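Local coordinates for protein cysteine desulfurase (Stenotrophomonas maltophilia, PDB 6WCI) that probably catalyses the pyridoxal-phosphate-dependent removal of sulfur from L-cysteine, yielding L-alanine and passing the sulfur to a carrier, at residues Q151-A154 and Q155-A159. Sequence-based numbering, arbitrary orientation.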
loop_
_atom_site.group_PDB
_atom_site.type_symbol
_atom_site.label_atom_id
_atom_site.label_comp_id
_atom_site.label_asym_id
_atom_site.label_seq_id
_atom_site.Cartn_x
_atom_site.Cartn_y
_atom_site.Cartn_z
ATOM N N GLN B 151 16.985 11.082 7.816
ATOM C CA GLN B 151 16.861 12.376 8.475
ATOM C C GLN B 151 15.856 12.332 9.618
ATOM O O GLN B 151 16.025 13.029 10.625
ATOM C CB GLN B 151 16.465 13.438 7.454
ATOM C CG GLN B 151 17.614 13.789 6.508
ATOM C CD GLN B 151 17.218 14.804 5.472
ATOM O OE1 GLN B 151 16.133 14.721 4.894
ATOM N NE2 GLN B 151 18.097 15.770 5.219
ATOM N N LEU B 152 14.798 11.531 9.482
ATOM C CA LEU B 152 13.898 11.340 10.611
ATOM C C LEU B 152 14.600 10.596 11.749
ATOM O O LEU B 152 14.379 10.899 12.925
ATOM C CB LEU B 152 12.633 10.602 10.147
ATOM C CG LEU B 152 11.790 11.339 9.099
ATOM C CD1 LEU B 152 10.594 10.479 8.605
ATOM C CD2 LEU B 152 11.305 12.678 9.634
ATOM N N VAL B 153 15.453 9.622 11.418
ATOM C CA VAL B 153 16.175 8.867 12.444
ATOM C C VAL B 153 17.146 9.774 13.201
ATOM O O VAL B 153 17.232 9.733 14.439
ATOM C CB VAL B 153 16.910 7.674 11.800
ATOM C CG1 VAL B 153 17.995 7.130 12.744
ATOM C CG2 VAL B 153 15.929 6.582 11.376
ATOM N N ALA B 154 17.906 10.589 12.467
ATOM C CA ALA B 154 18.803 11.543 13.105
ATOM C C ALA B 154 18.028 12.514 13.989
ATOM O O ALA B 154 18.485 12.878 15.081
ATOM C CB ALA B 154 19.591 12.299 12.039
ATOM N N GLN B 155 16.838 12.924 13.538
ATOM C CA GLN B 155 16.020 13.868 14.296
ATOM C C GLN B 155 15.575 13.293 15.637
ATOM O O GLN B 155 15.325 14.053 16.583
ATOM C CB GLN B 155 14.790 14.266 13.475
ATOM C CG GLN B 155 13.895 15.305 14.133
ATOM C CD GLN B 155 14.517 16.677 14.109
ATOM O OE1 GLN B 155 14.449 17.378 13.102
ATOM N NE2 GLN B 155 15.140 17.068 15.216
ATOM N N ARG B 156 15.464 11.966 15.743
ATOM C CA ARG B 156 14.951 11.346 16.954
ATOM C C ARG B 156 15.990 10.562 17.741
ATOM O O ARG B 156 15.685 10.129 18.858
ATOM C CB ARG B 156 13.774 10.429 16.608
ATOM C CG ARG B 156 12.708 11.153 15.822
ATOM C CD ARG B 156 11.595 10.229 15.316
ATOM N NE ARG B 156 10.755 10.984 14.398
ATOM C CZ ARG B 156 9.880 10.461 13.545
ATOM N NH1 ARG B 156 9.692 9.149 13.476
ATOM N NH2 ARG B 156 9.193 11.267 12.753
ATOM N N THR B 157 17.200 10.371 17.200
ATOM C CA THR B 157 18.270 9.672 17.903
ATOM C C THR B 157 19.494 10.524 18.186
ATOM O O THR B 157 20.294 10.154 19.051
ATOM C CB THR B 157 18.739 8.447 17.103
ATOM O OG1 THR B 157 19.341 8.875 15.875
ATOM C CG2 THR B 157 17.575 7.526 16.787
ATOM N N GLY B 158 19.686 11.628 17.477
ATOM C CA GLY B 158 20.927 12.351 17.584
ATOM C C GLY B 158 22.041 11.812 16.720
ATOM O O GLY B 158 23.163 12.320 16.803
ATOM N N ALA B 159 21.788 10.778 15.918
ATOM C CA ALA B 159 22.772 10.383 14.922
ATOM C C ALA B 159 23.017 11.540 13.965
ATOM O O ALA B 159 22.172 12.419 13.796
ATOM C CB ALA B 159 22.310 9.150 14.151
#
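Thr157 OG1 donates to the carbonyl oxygen of Val153 over 2.7 Å, one turn back along the same helix. The hydroxyl sits between the backbone N and the carbonyl carbon (chi1 65°), where it can also accept from Ala159 N at 3.1 Å in a nearly straight bond (166°), closing an ST turn. Threonine suits this helix end because one hydroxyl serves both the last turn and the chain leaving it, while its methyl CG2 lies 4.1 Å from Val153 CG1. Val153 O is also held from the opposite face of its carbonyl plane by Arg156 N at 3.1 Å, an i to i+3 bond; Arg156 N bonds weakly to Leu152 O as well, as the regular pattern gives way near the helix end, and Thr157 N adds a weak bond to Val153 O. Gly158 N still reaches Ala154 O at 3.0 Å, but its positive phi (83°) ends the helix, a conformation in which a CB would press on the preceding carbonyl oxygen. The chain then turns back so that Ala159 O comes to 3.1 Å from Ala154 CB, a tight contact suited to alanine's short side chain.

Leu152 and Arg156 run side by side, CD2 lying 4.0 Å from NH2 and apolar Leu152 CB covering one guanidinium face. The long, extended arginine spans to Tyr123 OH through NH1 and Pro268 O of the second subunit through NH2, while Leu152 offers Phe269 of that subunit a greasy surface. Branched Val153 instead packs against Ala122 and Ala126 of helix 114-126. Helix 148-157 is the beta-alpha-beta crossover between parallel neighbouring strands 135-139 and 160-164, the latter outermost in its sheet within this chain.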